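Local coordinates for RND efflux system, outer membrane lipoprotein, NodT family (Burkholderia mallei, PDB 6U94) that probably serves as the outer-membrane exit duct of an RND-type efflux pump, as in other members of the outer membrane factor family, at residues L85-R90 / Q238-A242; Y174-A179 / L261-L267; L186-T190 / F431-Q435; R217-Q221 / Y420-F424; A384-Y388 / A443-R448. All coordinates share one frame; numbering follows the deposited sequence.

Contact 1. Residues L85-R90 / Q238-A242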
# COMPACT_ATOMS: atom_id res chain seq x y z
N LEU A 85 13.04 3.97 -7.83
CA LEU A 85 14.04 2.93 -7.62
C LEU A 85 13.40 1.57 -7.36
O LEU A 85 13.87 0.56 -7.88
CB LEU A 85 14.97 3.31 -6.47
CG LEU A 85 16.10 4.28 -6.81
CD1 LEU A 85 17.01 4.51 -5.61
CD2 LEU A 85 16.90 3.76 -7.99
N TYR A 86 12.33 1.53 -6.56
CA TYR A 86 11.82 0.26 -6.08
C TYR A 86 10.33 0.02 -6.33
O TYR A 86 9.88 -1.10 -6.09
CB TYR A 86 12.07 0.13 -4.57
CG TYR A 86 10.93 0.64 -3.72
CD1 TYR A 86 10.73 2.00 -3.54
CD2 TYR A 86 10.05 -0.24 -3.10
CE1 TYR A 86 9.68 2.48 -2.77
CE2 TYR A 86 9.00 0.22 -2.33
CZ TYR A 86 8.82 1.58 -2.16
OH TYR A 86 7.78 2.05 -1.39
N ARG A 87 9.57 1.01 -6.79
CA ARG A 87 8.12 0.84 -6.78
C ARG A 87 7.47 1.03 -8.14
O ARG A 87 6.63 0.22 -8.54
CB ARG A 87 7.49 1.81 -5.77
CG ARG A 87 6.05 1.48 -5.44
CD ARG A 87 5.58 2.22 -4.20
NE ARG A 87 4.24 1.82 -3.79
CZ ARG A 87 3.57 2.39 -2.80
NH1 ARG A 87 4.10 3.40 -2.11
NH2 ARG A 87 2.35 1.96 -2.49
N ILE A 88 7.83 2.10 -8.86
CA ILE A 88 7.12 2.45 -10.09
C ILE A 88 7.22 1.32 -11.11
O ILE A 88 6.23 0.94 -11.75
CB ILE A 88 7.65 3.77 -10.67
CG1 ILE A 88 7.63 4.87 -9.60
CG2 ILE A 88 6.82 4.20 -11.87
CD1 ILE A 88 6.25 5.19 -9.09
N GLN A 89 8.42 0.76 -11.28
CA GLN A 89 8.63 -0.26 -12.29
C GLN A 89 8.22 -1.66 -11.84
O GLN A 89 8.10 -2.55 -12.68
CB GLN A 89 10.10 -0.28 -12.74
CG GLN A 89 10.50 0.92 -13.59
CD GLN A 89 9.86 0.93 -14.97
OE1 GLN A 89 9.01 0.09 -15.29
NE2 GLN A 89 10.26 1.89 -15.80
N ARG A 90 8.01 -1.87 -10.54
CA ARG A 90 7.50 -3.15 -10.06
C ARG A 90 5.98 -3.20 -10.04
O ARG A 90 5.41 -4.17 -9.52
CB ARG A 90 8.06 -3.45 -8.66
CG ARG A 90 9.37 -4.21 -8.69
CD ARG A 90 9.68 -4.78 -7.32
NE ARG A 90 10.81 -4.12 -6.69
CZ ARG A 90 11.14 -4.25 -5.41
NH1 ARG A 90 10.40 -5.03 -4.63
NH2 ARG A 90 12.19 -3.61 -4.92
N GLN A 238 17.46 -2.63 -4.40
CA GLN A 238 16.66 -1.45 -4.72
C GLN A 238 15.94 -0.91 -3.48
O GLN A 238 15.88 0.31 -3.28
CB GLN A 238 15.65 -1.78 -5.81
CG GLN A 238 16.26 -2.25 -7.13
CD GLN A 238 15.22 -2.81 -8.07
OE1 GLN A 238 14.08 -3.06 -7.68
NE2 GLN A 238 15.60 -3.01 -9.33
N ASP A 239 15.38 -1.81 -2.66
CA ASP A 239 14.70 -1.38 -1.45
C ASP A 239 15.64 -0.60 -0.53
O ASP A 239 15.27 0.45 0.01
CB ASP A 239 14.14 -2.59 -0.70
CG ASP A 239 13.13 -3.36 -1.52
OD1 ASP A 239 12.77 -2.92 -2.63
OD2 ASP A 239 12.69 -4.43 -1.05
N GLU A 240 16.87 -1.10 -0.35
CA GLU A 240 17.81 -0.44 0.53
C GLU A 240 18.28 0.89 -0.03
O GLU A 240 18.54 1.83 0.73
CB GLU A 240 19.00 -1.37 0.80
CG GLU A 240 18.62 -2.66 1.49
CD GLU A 240 19.79 -3.60 1.70
OE1 GLU A 240 20.78 -3.50 0.94
OE2 GLU A 240 19.73 -4.43 2.63
N ASN A 241 18.38 1.00 -1.36
CA ASN A 241 18.72 2.29 -1.97
C ASN A 241 17.62 3.31 -1.73
O ASN A 241 17.89 4.43 -1.26
CB ASN A 241 18.97 2.11 -3.47
CG ASN A 241 20.45 2.14 -3.82
OD1 ASN A 241 21.30 1.78 -3.01
ND2 ASN A 241 20.76 2.59 -5.03
N ALA A 242 16.38 2.95 -2.06
CA ALA A 242 15.26 3.87 -1.86
C ALA A 242 15.10 4.23 -0.39
O ALA A 242 14.75 5.37 -0.06
CB ALA A 242 13.97 3.25 -2.41
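Arg90 and Asp239 form a salt bridge that ties the chain just past helix 72-86 to the long helix 211-247, within the mainly helical body of this outer membrane factor. Arg90 NH2 is modelled 2.5 Å from Asp239 OD1, a very short separation whose exact value is doubtful. The guanidinium and carboxylate planes are nearly coplanar, 22° apart, and the acid comes in at the guanidinium edge.

Gln238, one residue earlier, can be followed outward. Its CB sits 3.6 Å from Leu85 O, CG runs past that same carbonyl oxygen, and CD is again 3.6 Å from Leu85 O. Because the side chain is extended beyond CG (chi2 169°), OE1 is carried on to Arg90, where NH2 gives it a weak hydrogen bond of 3.4 Å. The one nitrogen therefore serves two acceptors on neighbouring residues of the helix.

Beside these polar groups the packing is apolar. Leu85 CD1 lies 3.8 Å from Asn241 CB, and Tyr86 CD1 meets Ala242 CB obliquely at 3.7 Å. The Tyr86 ring then leads away toward helix 156-203, where its hydroxyl hydrogen-bonds to Glu169 and Asn172.

Asp180 on that helix takes a second salt bridge from Arg90, through NH1, and its carboxylate is close to that of Asp239, so the arginine probably offsets repulsion between the two acids. NH1 also makes a weak hydrogen bond to a glycerol. Tyr86 O covers one face of the guanidinium of Arg90, 3.0 Å above its plane and offset toward the rim.

Contact 2. Residues Y174-A179 / L261-L267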
# COMPACT_ATOMS: atom_id res chain seq x y z
N TYR A 174 10.34 -0.06 3.78
CA TYR A 174 10.92 -0.98 4.76
C TYR A 174 10.12 -2.28 4.82
O TYR A 174 10.69 -3.36 4.99
CB TYR A 174 10.98 -0.32 6.13
CG TYR A 174 11.53 -1.21 7.23
CD1 TYR A 174 12.87 -1.58 7.25
CD2 TYR A 174 10.71 -1.67 8.25
CE1 TYR A 174 13.37 -2.39 8.26
CE2 TYR A 174 11.20 -2.48 9.26
CZ TYR A 174 12.53 -2.83 9.26
OH TYR A 174 13.02 -3.64 10.26
N LEU A 175 8.79 -2.19 4.69
CA LEU A 175 7.98 -3.40 4.62
C LEU A 175 8.30 -4.19 3.36
O LEU A 175 8.44 -5.42 3.40
CB LEU A 175 6.50 -3.04 4.68
CG LEU A 175 6.01 -2.57 6.05
CD1 LEU A 175 4.54 -2.18 6.01
CD2 LEU A 175 6.25 -3.65 7.09
N THR A 176 8.41 -3.50 2.22
CA THR A 176 8.82 -4.16 0.99
C THR A 176 10.19 -4.81 1.13
O THR A 176 10.44 -5.89 0.59
CB THR A 176 8.81 -3.17 -0.18
OG1 THR A 176 7.47 -2.73 -0.42
CG2 THR A 176 9.36 -3.81 -1.45
N LEU A 177 11.10 -4.17 1.88
CA LEU A 177 12.40 -4.77 2.14
C LEU A 177 12.26 -6.10 2.88
O LEU A 177 12.83 -7.11 2.47
CB LEU A 177 13.26 -3.80 2.95
CG LEU A 177 14.62 -4.33 3.40
CD1 LEU A 177 15.49 -4.69 2.20
CD2 LEU A 177 15.33 -3.32 4.29
N LEU A 178 11.49 -6.11 3.97
CA LEU A 178 11.30 -7.33 4.73
C LEU A 178 10.60 -8.41 3.91
O LEU A 178 10.84 -9.60 4.11
CB LEU A 178 10.52 -7.04 6.01
CG LEU A 178 11.15 -5.99 6.92
CD1 LEU A 178 10.36 -5.85 8.21
CD2 LEU A 178 12.60 -6.33 7.22
N ALA A 179 9.74 -8.00 2.97
CA ALA A 179 9.09 -8.98 2.10
C ALA A 179 10.08 -9.58 1.11
O ALA A 179 10.09 -10.79 0.90
CB ALA A 179 7.91 -8.33 1.37
N LEU A 261 10.07 -11.17 8.21
CA LEU A 261 8.67 -10.74 8.12
C LEU A 261 7.75 -11.72 8.84
O LEU A 261 7.07 -11.36 9.80
CB LEU A 261 8.27 -10.60 6.65
CG LEU A 261 6.86 -10.08 6.38
CD1 LEU A 261 6.75 -8.59 6.71
CD2 LEU A 261 6.44 -10.35 4.94
N GLY A 262 7.72 -12.97 8.37
CA GLY A 262 6.99 -14.05 9.02
C GLY A 262 5.56 -13.71 9.39
O GLY A 262 4.71 -13.51 8.52
N ASP A 263 5.30 -13.64 10.70
CA ASP A 263 3.97 -13.30 11.20
C ASP A 263 3.99 -12.16 12.21
O ASP A 263 2.92 -11.79 12.71
CB ASP A 263 3.31 -14.53 11.84
N ARG A 264 5.15 -11.58 12.51
CA ARG A 264 5.22 -10.51 13.49
C ARG A 264 4.51 -9.26 12.99
O ARG A 264 4.47 -8.98 11.79
CB ARG A 264 6.67 -10.20 13.84
CG ARG A 264 7.51 -9.71 12.67
CD ARG A 264 8.98 -9.69 13.06
NE ARG A 264 9.78 -8.84 12.18
CZ ARG A 264 9.98 -7.54 12.39
NH1 ARG A 264 9.42 -6.94 13.44
NH2 ARG A 264 10.72 -6.83 11.55
N ALA A 265 3.92 -8.52 13.92
CA ALA A 265 3.11 -7.35 13.59
C ALA A 265 3.98 -6.10 13.61
O ALA A 265 4.60 -5.78 14.63
CB ALA A 265 1.95 -7.21 14.56
N LEU A 266 4.03 -5.39 12.48
CA LEU A 266 4.71 -4.11 12.39
C LEU A 266 3.76 -2.92 12.31
O LEU A 266 4.10 -1.85 12.81
CB LEU A 266 5.65 -4.08 11.18
CG LEU A 266 6.85 -5.02 11.22
CD1 LEU A 266 6.53 -6.36 10.57
CD2 LEU A 266 8.05 -4.37 10.55
N LEU A 267 2.60 -3.10 11.70
CA LEU A 267 1.56 -2.08 11.68
C LEU A 267 0.50 -2.40 12.72
O LEU A 267 0.21 -3.56 13.00
CB LEU A 267 0.90 -1.99 10.29
CG LEU A 267 1.82 -1.76 9.09
CD1 LEU A 267 0.99 -1.53 7.83
CD2 LEU A 267 2.75 -0.59 9.35
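Leu178 and Leu266 meet tip to tip, CD1 of the first 3.6 Å from CD2 of the second, in the dense part of a buried contact. Leu266 CD2 touches three residues of the helix: besides Leu178 it has Tyr174 CE2 at 3.9 Å, reached obliquely, and Leu175 CD2 at 4.0 Å. The Tyr174 ring gets there because its CG is anti to the backbone N (chi1 178°), while Leu178 CG lies over one of its faces, offset toward the rim. Leu175 sends its other methyl, CD1, to Leu267 CD1. Leu261 is packed just as closely, at the point where the two backbones come nearest: its CB is 3.7 Å from Leu178 O, and its CD2 lies 4.1 Å from Ala179 CA.

In this way an irregular segment between helices 253-256 and 283-294 is packed on helix 156-203, in the helical body of an outer membrane factor. Leu266 also makes backbone hydrogen bonds with Ala54 and Asp55.

The loose side begins after Leu261, where the chain bulges out through Gly262 and Asp263, both exposed, before Arg264, partly exposed, returns to the helix. There Arg264 NH2 lies 3.5 Å from Leu178 CD1, a polar group against a methyl, while NH1 makes a salt bridge to Asp55. Leu266 CD1 sits over the centre of one guanidinium face. Tyr174 OH, 4.1 Å from Arg264 NH2, is buried here without a polar partner in the model.

Contact 3. Residues L186-T190 / F431-Q435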
# COMPACT_ATOMS: atom_id res chain seq x y z
N LEU A 186 13.10 -17.79 0.81
CA LEU A 186 12.31 -18.87 0.22
C LEU A 186 12.98 -19.40 -1.04
O LEU A 186 13.06 -20.62 -1.24
CB LEU A 186 10.90 -18.37 -0.09
CG LEU A 186 9.96 -19.27 -0.89
CD1 LEU A 186 9.63 -20.54 -0.13
CD2 LEU A 186 8.70 -18.50 -1.25
N ALA A 187 13.49 -18.51 -1.90
CA ALA A 187 14.14 -18.94 -3.13
C ALA A 187 15.45 -19.67 -2.84
O ALA A 187 15.86 -20.53 -3.63
CB ALA A 187 14.40 -17.74 -4.04
N GLN A 188 16.12 -19.35 -1.74
CA GLN A 188 17.36 -20.03 -1.40
C GLN A 188 17.10 -21.41 -0.80
O GLN A 188 17.82 -22.37 -1.11
CB GLN A 188 18.18 -19.17 -0.43
CG GLN A 188 18.80 -17.95 -1.08
CD GLN A 188 19.46 -17.02 -0.08
OE1 GLN A 188 19.05 -16.95 1.08
NE2 GLN A 188 20.50 -16.32 -0.51
N ASP A 189 16.08 -21.52 0.06
CA ASP A 189 15.68 -22.83 0.57
C ASP A 189 15.25 -23.75 -0.57
O ASP A 189 15.63 -24.93 -0.61
CB ASP A 189 14.56 -22.69 1.59
CG ASP A 189 15.00 -21.93 2.83
OD1 ASP A 189 16.22 -21.71 2.99
OD2 ASP A 189 14.13 -21.55 3.64
N THR A 190 14.45 -23.23 -1.50
CA THR A 190 14.07 -24.01 -2.67
C THR A 190 15.29 -24.41 -3.49
O THR A 190 15.37 -25.54 -3.99
CB THR A 190 13.08 -23.21 -3.53
OG1 THR A 190 11.90 -22.93 -2.77
CG2 THR A 190 12.71 -23.98 -4.79
N PHE A 431 6.23 -23.88 -5.24
CA PHE A 431 7.15 -22.75 -5.13
C PHE A 431 6.54 -21.48 -5.71
O PHE A 431 6.79 -20.38 -5.20
CB PHE A 431 8.47 -23.09 -5.82
CG PHE A 431 9.49 -22.00 -5.75
CD1 PHE A 431 9.78 -21.38 -4.54
CD2 PHE A 431 10.17 -21.59 -6.89
CE1 PHE A 431 10.73 -20.37 -4.47
CE2 PHE A 431 11.12 -20.58 -6.82
CZ PHE A 431 11.40 -19.97 -5.61
N ALA A 432 5.74 -21.60 -6.77
CA ALA A 432 5.08 -20.42 -7.32
C ALA A 432 4.02 -19.89 -6.36
O ALA A 432 3.86 -18.68 -6.21
CB ALA A 432 4.45 -20.76 -8.67
N ALA A 433 3.31 -20.80 -5.67
CA ALA A 433 2.28 -20.36 -4.74
C ALA A 433 2.88 -19.75 -3.48
O ALA A 433 2.28 -18.84 -2.90
CB ALA A 433 1.38 -21.54 -4.38
N GLN A 434 4.04 -20.24 -3.04
CA GLN A 434 4.67 -19.69 -1.85
C GLN A 434 5.19 -18.27 -2.10
O GLN A 434 5.15 -17.42 -1.21
CB GLN A 434 5.81 -20.60 -1.39
CG GLN A 434 5.34 -21.97 -0.91
CD GLN A 434 6.50 -22.86 -0.51
OE1 GLN A 434 7.44 -23.07 -1.28
NE2 GLN A 434 6.44 -23.40 0.70
N GLN A 435 5.69 -18.01 -3.31
CA GLN A 435 6.09 -16.65 -3.66
C GLN A 435 4.89 -15.72 -3.70
O GLN A 435 4.95 -14.59 -3.20
CB GLN A 435 6.83 -16.65 -5.00
CG GLN A 435 8.14 -17.42 -4.98
CD GLN A 435 8.70 -17.64 -6.38
OE1 GLN A 435 8.61 -18.74 -6.92
NE2 GLN A 435 9.27 -16.59 -6.96
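Phe431 lays its ring against Thr190, with CG2 of the threonine 3.9 Å from the ring centroid and 9° off the normal, a CH-pi contact almost straight over the middle of the face. Both torsions serve this meeting. Phe431 CG is anti to its own backbone N (chi1 -179°), which swings the ring across to the other helix. On Thr190 it is CG2 that stands anti to N, leaving OG1 beside N and able to reach back along its own helix. OG1 donates to Leu186 O at 3.0 Å, tilted out of the carbonyl plane, while Thr190 N reaches the same oxygen from the opposite face.

Leu186 points its branch across the gap as well. CG comes to the edge of the Phe431 ring, near its plane, 3.8 Å from CE1. The two methyls divide between partners: CD2 packs on Gln434 CB at 3.6 Å, and CD1 touches the far end of that extended glutamine.

Helices 156-203 and 421-454 run antiparallel here, at 163° with the short axes 11.1 Å apart, consistent with the long alpha-helical barrel of outer membrane factors. Helix 211-247 lies against the same region, with Ala225 at Thr190 and Ala229 at Ala187.

Thr190 OG1 is only 3.2 Å from Phe431 CD1, yet its proton is given to Leu186 O, so the hydroxyl simply lies against the ring and the helices are joined at this level by van der Waals packing on the ring plus aliphatic packing.

Contact 4. Residues R217-Q221 / Y420-F424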
# COMPACT_ATOMS: atom_id res chain seq x y z
N ARG A 217 14.41 -31.91 -16.30
CA ARG A 217 13.39 -31.34 -15.42
C ARG A 217 14.00 -30.91 -14.09
O ARG A 217 13.77 -29.79 -13.63
CB ARG A 217 12.27 -32.34 -15.19
CG ARG A 217 11.31 -32.51 -16.34
CD ARG A 217 10.39 -33.68 -16.07
NE ARG A 217 9.50 -33.96 -17.19
CZ ARG A 217 8.96 -35.15 -17.43
NH1 ARG A 217 9.24 -36.18 -16.65
NH2 ARG A 217 8.16 -35.31 -18.47
N ALA A 218 14.77 -31.80 -13.46
CA ALA A 218 15.39 -31.47 -12.19
C ALA A 218 16.33 -30.28 -12.32
O ALA A 218 16.47 -29.50 -11.37
CB ALA A 218 16.15 -32.68 -11.64
N ASP A 219 16.96 -30.11 -13.48
CA ASP A 219 17.86 -28.98 -13.67
C ASP A 219 17.10 -27.68 -13.90
O ASP A 219 17.56 -26.62 -13.47
CB ASP A 219 18.81 -29.25 -14.84
CG ASP A 219 20.06 -29.99 -14.41
OD1 ASP A 219 20.27 -30.14 -13.19
OD2 ASP A 219 20.84 -30.42 -15.29
N THR A 220 15.93 -27.73 -14.55
CA THR A 220 15.13 -26.53 -14.72
C THR A 220 14.35 -26.17 -13.46
O THR A 220 13.84 -25.04 -13.37
CB THR A 220 14.16 -26.67 -15.90
OG1 THR A 220 13.24 -27.73 -15.64
CG2 THR A 220 14.92 -26.95 -17.18
N GLN A 221 14.23 -27.08 -12.50
CA GLN A 221 13.75 -26.70 -11.17
C GLN A 221 14.80 -25.87 -10.45
O GLN A 221 14.48 -24.84 -9.84
CB GLN A 221 13.41 -27.95 -10.35
CG GLN A 221 12.10 -28.62 -10.72
CD GLN A 221 11.83 -29.86 -9.89
OE1 GLN A 221 11.57 -29.77 -8.69
NE2 GLN A 221 11.92 -31.03 -10.51
N TYR A 420 8.71 -39.39 -12.14
CA TYR A 420 9.13 -38.18 -11.44
C TYR A 420 8.36 -36.93 -11.86
O TYR A 420 8.44 -35.92 -11.16
CB TYR A 420 10.63 -37.94 -11.65
CG TYR A 420 11.16 -36.77 -10.86
CD1 TYR A 420 11.32 -36.85 -9.49
CD2 TYR A 420 11.46 -35.56 -11.49
CE1 TYR A 420 11.79 -35.78 -8.75
CE2 TYR A 420 11.93 -34.48 -10.76
CZ TYR A 420 12.09 -34.60 -9.39
OH TYR A 420 12.56 -33.53 -8.67
N PHE A 421 7.61 -36.98 -12.97
CA PHE A 421 6.90 -35.79 -13.42
C PHE A 421 5.96 -35.25 -12.35
O PHE A 421 5.78 -34.03 -12.23
CB PHE A 421 6.12 -36.09 -14.71
CG PHE A 421 5.18 -35.00 -15.11
CD1 PHE A 421 5.66 -33.84 -15.71
CD2 PHE A 421 3.82 -35.12 -14.88
CE1 PHE A 421 4.80 -32.82 -16.07
CE2 PHE A 421 2.95 -34.10 -15.25
CZ PHE A 421 3.44 -32.95 -15.84
N GLY A 422 5.35 -36.14 -11.56
CA GLY A 422 4.42 -35.69 -10.54
C GLY A 422 5.08 -34.85 -9.46
O GLY A 422 4.50 -33.87 -8.99
N VAL A 423 6.28 -35.24 -9.04
CA VAL A 423 7.04 -34.43 -8.09
C VAL A 423 7.43 -33.10 -8.73
O VAL A 423 7.31 -32.04 -8.11
CB VAL A 423 8.28 -35.20 -7.59
CG1 VAL A 423 9.12 -34.32 -6.68
CG2 VAL A 423 7.85 -36.48 -6.88
N PHE A 424 7.88 -33.15 -9.99
CA PHE A 424 8.28 -31.93 -10.69
C PHE A 424 7.13 -30.94 -10.79
O PHE A 424 7.28 -29.76 -10.46
CB PHE A 424 8.81 -32.29 -12.08
CG PHE A 424 8.90 -31.12 -13.01
CD1 PHE A 424 9.95 -30.23 -12.92
CD2 PHE A 424 7.94 -30.92 -13.99
CE1 PHE A 424 10.04 -29.15 -13.77
CE2 PHE A 424 8.03 -29.83 -14.85
CZ PHE A 424 9.08 -28.95 -14.74
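Arg217 and Phe424 bring the two backbones nearest, with 7.0 Å between their CA atoms. Arg217 lies along Phe424: its CG is 4.2 Å from the ring centroid and 4° off the normal, so the aliphatic part of the arginine makes a CH-pi contact over the middle of the face. The chain stays extended from CG to NE and carries the guanidinium past that ring to Phe421. There Phe421 CD1 stands over the centre of one guanidinium face, 3.9 Å from CZ of Arg217, with the two planes 58° apart.

Helices 211-247 and 421-454 meet here far from the centre of the chain, near one end of the elongated bundle expected of this family. Tyr420 also packs on Ala197 and Ile201 of helix 156-203.

The side chain of Gln221, which is buried, passes Phe424 at an angle, with Gln221 CG 3.5 Å from Phe424 CD1. Its extended shape brings the amide to the edge of the Tyr420 ring, near the hydroxyl. Thr220 OG1 donates to Arg217 O at 2.9 Å within its helix; that carbonyl also accepts a hydrogen bond from Gln221 N.

Contact 5. Residues A384-Y388 / A443-R448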
# COMPACT_ATOMS: atom_id res chain seq x y z
N ALA A 384 -10.11 -2.88 -1.07
CA ALA A 384 -8.87 -3.43 -1.60
C ALA A 384 -8.18 -4.31 -0.56
O ALA A 384 -7.70 -5.40 -0.88
CB ALA A 384 -7.94 -2.31 -2.05
N ARG A 385 -8.12 -3.84 0.69
CA ARG A 385 -7.50 -4.64 1.74
C ARG A 385 -8.27 -5.93 1.97
O ARG A 385 -7.66 -7.00 2.14
CB ARG A 385 -7.42 -3.85 3.04
CG ARG A 385 -6.52 -4.53 4.05
CD ARG A 385 -6.99 -4.34 5.47
NE ARG A 385 -6.20 -5.17 6.39
CZ ARG A 385 -6.15 -4.99 7.70
NH1 ARG A 385 -6.83 -4.00 8.27
NH2 ARG A 385 -5.41 -5.80 8.45
N ALA A 386 -9.60 -5.85 2.01
CA ALA A 386 -10.41 -7.05 2.21
C ALA A 386 -10.19 -8.06 1.09
O ALA A 386 -10.21 -9.27 1.33
CB ALA A 386 -11.89 -6.67 2.30
N THR A 387 -9.95 -7.58 -0.14
CA THR A 387 -9.63 -8.48 -1.24
C THR A 387 -8.28 -9.16 -1.01
O THR A 387 -8.14 -10.37 -1.22
CB THR A 387 -9.62 -7.72 -2.56
OG1 THR A 387 -10.95 -7.28 -2.86
CG2 THR A 387 -9.12 -8.60 -3.69
N TYR A 388 -7.28 -8.40 -0.57
CA TYR A 388 -5.95 -8.96 -0.37
C TYR A 388 -5.93 -9.98 0.76
O TYR A 388 -5.25 -11.00 0.67
CB TYR A 388 -4.94 -7.85 -0.11
CG TYR A 388 -4.67 -6.98 -1.32
CD1 TYR A 388 -4.49 -7.55 -2.58
CD2 TYR A 388 -4.60 -5.60 -1.21
CE1 TYR A 388 -4.25 -6.77 -3.69
CE2 TYR A 388 -4.36 -4.81 -2.32
CZ TYR A 388 -4.18 -5.39 -3.56
OH TYR A 388 -3.94 -4.60 -4.66
N ALA A 443 0.93 -6.70 -0.16
CA ALA A 443 -0.12 -5.84 -0.69
C ALA A 443 -1.12 -5.47 0.40
O ALA A 443 -1.61 -4.33 0.44
CB ALA A 443 -0.82 -6.54 -1.86
N GLY A 444 -1.44 -6.42 1.28
CA GLY A 444 -2.31 -6.10 2.40
C GLY A 444 -1.71 -5.05 3.32
O GLY A 444 -2.41 -4.13 3.77
N LEU A 445 -0.41 -5.15 3.60
CA LEU A 445 0.26 -4.13 4.39
C LEU A 445 0.30 -2.80 3.65
O LEU A 445 -0.01 -1.75 4.22
CB LEU A 445 1.67 -4.59 4.75
CG LEU A 445 1.77 -5.89 5.55
CD1 LEU A 445 3.23 -6.26 5.78
CD2 LEU A 445 1.03 -5.75 6.87
N THR A 446 0.67 -2.84 2.37
CA THR A 446 0.73 -1.63 1.56
C THR A 446 -0.61 -0.89 1.56
O THR A 446 -0.65 0.34 1.67
CB THR A 446 1.15 -1.97 0.13
OG1 THR A 446 2.51 -2.42 0.13
CG2 THR A 446 1.02 -0.76 -0.78
N SER A 447 -1.71 -1.63 1.45
CA SER A 447 -3.02 -0.99 1.40
C SER A 447 -3.40 -0.38 2.75
O SER A 447 -4.20 0.56 2.79
CB SER A 447 -4.08 -1.98 0.95
OG SER A 447 -4.71 -2.58 2.06
N ARG A 448 -2.87 -0.91 3.85
CA ARG A 448 -3.08 -0.28 5.15
C ARG A 448 -2.31 1.02 5.24
O ARG A 448 -2.78 2.00 5.83
CB ARG A 448 -2.68 -1.23 6.27
CG ARG A 448 -3.52 -2.51 6.32
CD ARG A 448 -2.81 -3.64 7.04
NE ARG A 448 -2.67 -3.38 8.47
CZ ARG A 448 -2.39 -4.33 9.37
NH1 ARG A 448 -2.22 -5.58 8.98
NH2 ARG A 448 -2.28 -4.02 10.65
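Ala443 meets Tyr388 squarely: its CB is 3.7 Å from the ring centroid and only 2° off the normal, a CH-pi contact over the centre of the face. With CG of Tyr388 beside its backbone N (chi1 -69°), the ring lies down along the neighbouring helix, and CD2 also comes to 3.6 Å from Ala443 O.

Gly444 follows, where the backbones are nearest, its CA 5.4 Å from that of Tyr388. The tyrosine CB rests against the glycine backbone.

One turn on, Ser447 turns its hydroxyl into the interface. OG lies 3.1 Å from Arg385 CB, a tight fit, yet donates back to Gly444 O at 3.3 Å. Arg448 N reaches that oxygen from the same face of the carbonyl plane.

Arg448 ends the walk with a stack of like charges. Its guanidinium and that of Arg385 lie flat on each other, centres 4.2 Å apart and planes at 28°, with a bend at chi3 folding Arg448 over. Two donors, Arg385 NH2 and Arg448 NH1, face each other at 3.2 Å. Salt bridges from Arg385 to Glu269 and Glu389 probably offset the repulsion, and Glu269 also touches Arg448.

Helices 362-415 and 421-454, an antiparallel helical hairpin of the outer membrane factor, thus pack closely, their local axes 8.8 Å apart. On another side of helix 421-454, Thr446 hydrogen-bonds to Asn172 of helix 156-203, while Leu267 and Phe270 of the loop between helices 253-256 and 283-294 cover Arg448.

Overall arrangement
Contacts 3, 4 and 5 all use helix 421-454, which along its length meets helices 211-247, 156-203 and 362-415. Contact 4 lies far out, its centre about 34 Å from that of contact 5, with contact 3 between, about 15 Å from contact 4 centre to centre. Contacts 1 and 2 share the inner region with contact 5. Asp239 of contact 1 touches the backbone of contact 2, OD2 being 3.1 Å from Thr176 O, and Arg87 packs on Thr446. Leu267 of contact 2 reaches contact 5, its CD1 3.8 Å from Leu445 O. Glycerol, probably from the crystallisation liquor, is bound about 3 Å from the side chain of Arg90 and about 4 Å from that of Ala179.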